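Local coordinates for protein nisin leader peptide-processing serine protease NisP (Lactococcus lactis subsp. lactis, PDB 4MZD) that probably acts as a subtilisin-like serine endopeptidase that removes the leader peptide from the nisin precursor during antibiotic biosynthesis, at residues 115-127 with 132-144. Residues are numbered along the deposited sequence; the frame is centred on the assembly and turned at random.
Sequences GNYFKNLVPKGGF and PDETGNPSDIVDK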
loop_
_atom_site.group_PDB
_atom_site.type_symbol
_atom_site.label_atom_id
_atom_site.label_comp_id
_atom_site.label_asym_id
_atom_site.label_seq_id
_atom_site.Cartn_x
_atom_site.Cartn_y
_atom_site.Cartn_z
ATOM N N GLY A 115 -1.579 -2.040 -18.020
ATOM C CA GLY A 115 -1.293 -0.910 -18.875
ATOM C C GLY A 115 0.002 -1.095 -19.638
ATOM O O GLY A 115 0.633 -2.155 -19.598
ATOM N N ASN A 116 0.411 -0.046 -20.332
ATOM C CA ASN A 116 1.544 -0.134 -21.233
ATOM C C ASN A 116 2.842 0.385 -20.636
ATOM O O ASN A 116 3.867 0.408 -21.313
ATOM C CB ASN A 116 1.235 0.626 -22.521
ATOM C CG ASN A 116 0.101 0.005 -23.303
ATOM O OD1 ASN A 116 -0.179 -1.184 -23.175
ATOM N ND2 ASN A 116 -0.554 0.806 -24.127
ATOM N N TYR A 117 2.806 0.795 -19.373
ATOM C CA TYR A 117 3.977 1.393 -18.745
ATOM C C TYR A 117 4.485 0.529 -17.600
ATOM O O TYR A 117 3.704 -0.001 -16.811
ATOM C CB TYR A 117 3.658 2.803 -18.244
ATOM C CG TYR A 117 3.241 3.735 -19.348
ATOM C CD1 TYR A 117 4.174 4.508 -20.017
ATOM C CD2 TYR A 117 1.914 3.829 -19.735
ATOM C CE1 TYR A 117 3.792 5.356 -21.042
ATOM C CE2 TYR A 117 1.522 4.670 -20.757
ATOM C CZ TYR A 117 2.461 5.430 -21.406
ATOM O OH TYR A 117 2.058 6.270 -22.420
ATOM N N PHE A 118 5.802 0.405 -17.499
ATOM C CA PHE A 118 6.385 -0.455 -16.477
ATOM C C PHE A 118 7.865 -0.170 -16.378
ATOM O O PHE A 118 8.481 0.325 -17.321
ATOM C CB PHE A 118 6.178 -1.933 -16.827
ATOM C CG PHE A 118 6.709 -2.307 -18.187
ATOM C CD1 PHE A 118 8.024 -2.734 -18.352
ATOM C CD2 PHE A 118 5.900 -2.200 -19.308
ATOM C CE1 PHE A 118 8.512 -3.054 -19.610
ATOM C CE2 PHE A 118 6.381 -2.528 -20.562
ATOM C CZ PHE A 118 7.686 -2.952 -20.713
ATOM N N LYS A 119 8.442 -0.495 -15.233
ATOM C CA LYS A 119 9.879 -0.401 -15.078
ATOM C C LYS A 119 10.322 -1.219 -13.884
ATOM O O LYS A 119 9.663 -1.235 -12.848
ATOM C CB LYS A 119 10.314 1.049 -14.874
ATOM C CG LYS A 119 11.802 1.270 -15.089
ATOM C CD LYS A 119 12.162 1.241 -16.571
ATOM C CE LYS A 119 11.495 2.369 -17.343
ATOM N NZ LYS A 119 11.856 2.347 -18.795
ATOM N N ASN A 120 11.457 -1.885 -14.047
ATOM C CA ASN A 120 12.158 -2.523 -12.942
ATOM C C ASN A 120 13.217 -1.574 -12.397
ATOM O O ASN A 120 14.123 -1.166 -13.134
ATOM C CB ASN A 120 12.811 -3.809 -13.427
ATOM C CG ASN A 120 13.624 -4.482 -12.350
ATOM O OD1 ASN A 120 13.323 -4.367 -11.159
ATOM N ND2 ASN A 120 14.663 -5.199 -12.760
ATOM N N LEU A 121 13.089 -1.219 -11.118
ATOM C CA LEU A 121 14.040 -0.328 -10.454
ATOM C C LEU A 121 15.014 -1.093 -9.559
ATOM O O LEU A 121 15.874 -0.490 -8.922
ATOM C CB LEU A 121 13.313 0.743 -9.625
ATOM C CG LEU A 121 12.421 1.770 -10.333
ATOM C CD1 LEU A 121 13.151 2.409 -11.499
ATOM C CD2 LEU A 121 11.081 1.176 -10.792
ATOM N N VAL A 122 14.884 -2.414 -9.492
ATOM C CA VAL A 122 15.784 -3.210 -8.663
ATOM C C VAL A 122 17.125 -3.350 -9.387
ATOM O O VAL A 122 17.176 -3.854 -10.505
ATOM C CB VAL A 122 15.205 -4.607 -8.368
ATOM C CG1 VAL A 122 16.185 -5.415 -7.528
ATOM C CG2 VAL A 122 13.855 -4.493 -7.674
ATOM N N PRO A 123 18.222 -2.884 -8.765
ATOM C CA PRO A 123 19.509 -2.947 -9.462
ATOM C C PRO A 123 20.036 -4.366 -9.541
ATOM O O PRO A 123 19.560 -5.251 -8.833
ATOM C CB PRO A 123 20.426 -2.109 -8.569
ATOM C CG PRO A 123 19.839 -2.255 -7.210
ATOM C CD PRO A 123 18.346 -2.282 -7.428
ATOM N N LYS A 124 21.034 -4.573 -10.390
ATOM C CA LYS A 124 21.726 -5.849 -10.432
ATOM C C LYS A 124 22.220 -6.208 -9.032
ATOM O O LYS A 124 22.785 -5.368 -8.326
ATOM C CB LYS A 124 22.903 -5.784 -11.402
ATOM C CG LYS A 124 23.610 -7.112 -11.586
ATOM C CD LYS A 124 24.701 -7.016 -12.630
ATOM C CE LYS A 124 25.341 -8.371 -12.871
ATOM N NZ LYS A 124 26.449 -8.279 -13.854
ATOM N N GLY A 125 21.982 -7.448 -8.625
ATOM C CA GLY A 125 22.360 -7.888 -7.295
ATOM C C GLY A 125 21.304 -7.634 -6.233
ATOM O O GLY A 125 21.450 -8.090 -5.101
ATOM N N GLY A 126 20.247 -6.904 -6.584
ATOM C CA GLY A 126 19.166 -6.647 -5.647
ATOM C C GLY A 126 19.605 -5.875 -4.412
ATOM O O GLY A 126 20.422 -4.955 -4.490
ATOM N N PHE A 127 19.059 -6.253 -3.263
ATOM C CA PHE A 127 19.307 -5.537 -2.019
ATOM C C PHE A 127 20.740 -5.772 -1.555
ATOM O O PHE A 127 21.073 -6.867 -1.104
ATOM C CB PHE A 127 18.312 -6.000 -0.953
ATOM C CG PHE A 127 18.411 -5.251 0.340
ATOM C CD1 PHE A 127 17.781 -4.024 0.502
ATOM C CD2 PHE A 127 19.118 -5.782 1.410
ATOM C CE1 PHE A 127 17.860 -3.337 1.703
ATOM C CE2 PHE A 127 19.200 -5.101 2.613
ATOM C CZ PHE A 127 18.572 -3.875 2.759
ATOM N N PRO A 132 21.943 -12.376 -6.264
ATOM C CA PRO A 132 22.656 -12.568 -7.529
ATOM C C PRO A 132 21.713 -12.840 -8.703
ATOM O O PRO A 132 22.112 -12.650 -9.850
ATOM C CB PRO A 132 23.548 -13.787 -7.251
ATOM C CG PRO A 132 22.934 -14.463 -6.070
ATOM C CD PRO A 132 22.343 -13.365 -5.248
ATOM N N ASP A 133 20.487 -13.267 -8.420
ATOM C CA ASP A 133 19.510 -13.529 -9.476
ATOM C C ASP A 133 18.953 -12.248 -10.108
ATOM O O ASP A 133 18.468 -12.267 -11.237
ATOM C CB ASP A 133 18.368 -14.407 -8.956
ATOM C CG ASP A 133 18.779 -15.858 -8.783
ATOM O OD1 ASP A 133 19.750 -16.284 -9.445
ATOM O OD2 ASP A 133 18.127 -16.574 -7.992
ATOM N N GLU A 134 19.023 -11.137 -9.383
ATOM C CA GLU A 134 18.537 -9.861 -9.905
ATOM C C GLU A 134 19.488 -9.296 -10.955
ATOM O O GLU A 134 20.668 -9.059 -10.678
ATOM C CB GLU A 134 18.330 -8.856 -8.775
ATOM C CG GLU A 134 17.174 -9.214 -7.877
ATOM C CD GLU A 134 15.846 -9.161 -8.603
ATOM O OE1 GLU A 134 15.709 -8.345 -9.537
ATOM O OE2 GLU A 134 14.950 -9.947 -8.249
ATOM N N THR A 135 18.955 -9.062 -12.151
ATOM C CA THR A 135 19.768 -8.700 -13.308
ATOM C C THR A 135 19.902 -7.195 -13.539
ATOM O O THR A 135 20.822 -6.752 -14.225
ATOM C CB THR A 135 19.177 -9.304 -14.593
ATOM O OG1 THR A 135 17.881 -8.739 -14.818
ATOM C CG2 THR A 135 19.048 -10.817 -14.468
ATOM N N GLY A 136 18.984 -6.408 -12.984
ATOM C CA GLY A 136 18.937 -4.989 -13.291
ATOM C C GLY A 136 18.265 -4.676 -14.622
ATOM O O GLY A 136 18.209 -3.522 -15.039
ATOM N N ASN A 137 17.748 -5.696 -15.294
ATOM C CA ASN A 137 17.061 -5.486 -16.565
ATOM C C ASN A 137 15.824 -4.614 -16.341
ATOM O O ASN A 137 14.938 -4.994 -15.592
ATOM C CB ASN A 137 16.661 -6.831 -17.161
ATOM C CG ASN A 137 16.076 -6.706 -18.555
ATOM O OD1 ASN A 137 15.353 -5.762 -18.863
ATOM N ND2 ASN A 137 16.388 -7.668 -19.409
ATOM N N PRO A 138 15.753 -3.439 -16.990
ATOM C CA PRO A 138 14.648 -2.522 -16.686
ATOM C C PRO A 138 13.274 -3.034 -17.101
ATOM O O PRO A 138 12.278 -2.453 -16.680
ATOM C CB PRO A 138 15.004 -1.265 -17.487
ATOM C CG PRO A 138 15.900 -1.744 -18.563
ATOM C CD PRO A 138 16.707 -2.843 -17.940
ATOM N N SER A 139 13.219 -4.088 -17.911
ATOM C CA SER A 139 11.942 -4.621 -18.374
ATOM C C SER A 139 11.444 -5.820 -17.573
ATOM O O SER A 139 10.372 -6.356 -17.873
ATOM C CB SER A 139 12.027 -5.001 -19.853
ATOM O OG SER A 139 12.368 -3.878 -20.637
ATOM N N ASP A 140 12.207 -6.238 -16.565
ATOM C CA ASP A 140 11.872 -7.430 -15.785
ATOM C C ASP A 140 11.019 -7.055 -14.582
ATOM O O ASP A 140 11.543 -6.673 -13.535
ATOM C CB ASP A 140 13.157 -8.120 -15.320
ATOM C CG ASP A 140 12.894 -9.402 -14.550
ATOM O OD1 ASP A 140 11.721 -9.695 -14.233
ATOM O OD2 ASP A 140 13.875 -10.115 -14.246
ATOM N N ILE A 141 9.701 -7.161 -14.748
ATOM C CA ILE A 141 8.771 -6.806 -13.681
ATOM C C ILE A 141 8.031 -8.017 -13.112
ATOM O O ILE A 141 7.025 -7.877 -12.423
ATOM C CB ILE A 141 7.803 -5.669 -14.105
ATOM C CG1 ILE A 141 7.136 -5.968 -15.452
ATOM C CG2 ILE A 141 8.557 -4.338 -14.175
ATOM C CD1 ILE A 141 6.146 -7.113 -15.422
ATOM N N VAL A 142 8.560 -9.204 -13.380
ATOM C CA VAL A 142 7.965 -10.434 -12.870
ATOM C C VAL A 142 8.002 -10.463 -11.337
ATOM O O VAL A 142 9.008 -10.109 -10.723
ATOM C CB VAL A 142 8.690 -11.662 -13.456
ATOM C CG1 VAL A 142 8.221 -12.944 -12.790
ATOM C CG2 VAL A 142 8.488 -11.717 -14.971
ATOM N N ASP A 143 6.901 -10.893 -10.735
ATOM C CA ASP A 143 6.759 -10.924 -9.285
ATOM C C ASP A 143 7.314 -12.234 -8.738
ATOM O O ASP A 143 6.708 -13.298 -8.913
ATOM C CB ASP A 143 5.279 -10.780 -8.934
ATOM C CG ASP A 143 5.017 -10.763 -7.448
ATOM O OD1 ASP A 143 5.979 -10.684 -6.648
ATOM O OD2 ASP A 143 3.827 -10.817 -7.080
ATOM N N LYS A 144 8.464 -12.151 -8.073
ATOM C CA LYS A 144 9.107 -13.323 -7.483
ATOM C C LYS A 144 8.579 -13.632 -6.077
ATOM O O LYS A 144 8.846 -14.699 -5.529
ATOM C CB LYS A 144 10.624 -13.108 -7.397
ATOM C CG LYS A 144 11.344 -12.895 -8.723
ATOM C CD LYS A 144 12.849 -12.752 -8.475
ATOM C CE LYS A 144 13.667 -12.714 -9.766
ATOM N NZ LYS A 144 13.864 -11.335 -10.309
HETATM O O HOH W 1 16.871 -6.525 -11.183
#
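E134 opens the pairing: its carbonyl O accepts the N-H of G125, in the type II turn P123-G126, with N and O 2.9 Å apart and the donor above the carbonyl plane. CB and CG of E134 lie against G126; a bend at chi2 (-65°) carries the carboxylate across V122, OE1 3.6 Å from V122 CG1. OE1 also accepts from a water that binds V122 O, N120 ND2 and G136 N; four partners fix this water between the segments. T135 O touches K124 CB, and G136 CA points a nearly straight CA-H...O contact (168°) at V122 O. N137 O is gripped from opposite faces, by D140 N closing a type I turn and by N120 ND2, 2.9 Å away; N137 O lies in the plane of the N120 amide. N120 CG stands anti to the backbone N (chi1 177°), which brings ND2 to N137 O; OD1 takes V122 N in an Asx turn, so both ends of the amide are engaged. P138 O receives N120 N at 2.8 Å, and the P138 ring meets K119 CD. S139 CA abuts the F118 ring edge, 4.0 Å from CE1. K144 NZ meets E134 OE2 from above the carboxylate plane in a 2.7 Å salt bridge. The loop thus folds back on edge strand 117-120 of the subtilisin-like catalytic domain before helix 147-156, which begins at the predicted catalytic H147; strand 169-174 pairs with 117-120 and sends R174 to E134 and D140 O, while helix 183-195 packs on K119, L121 and V122.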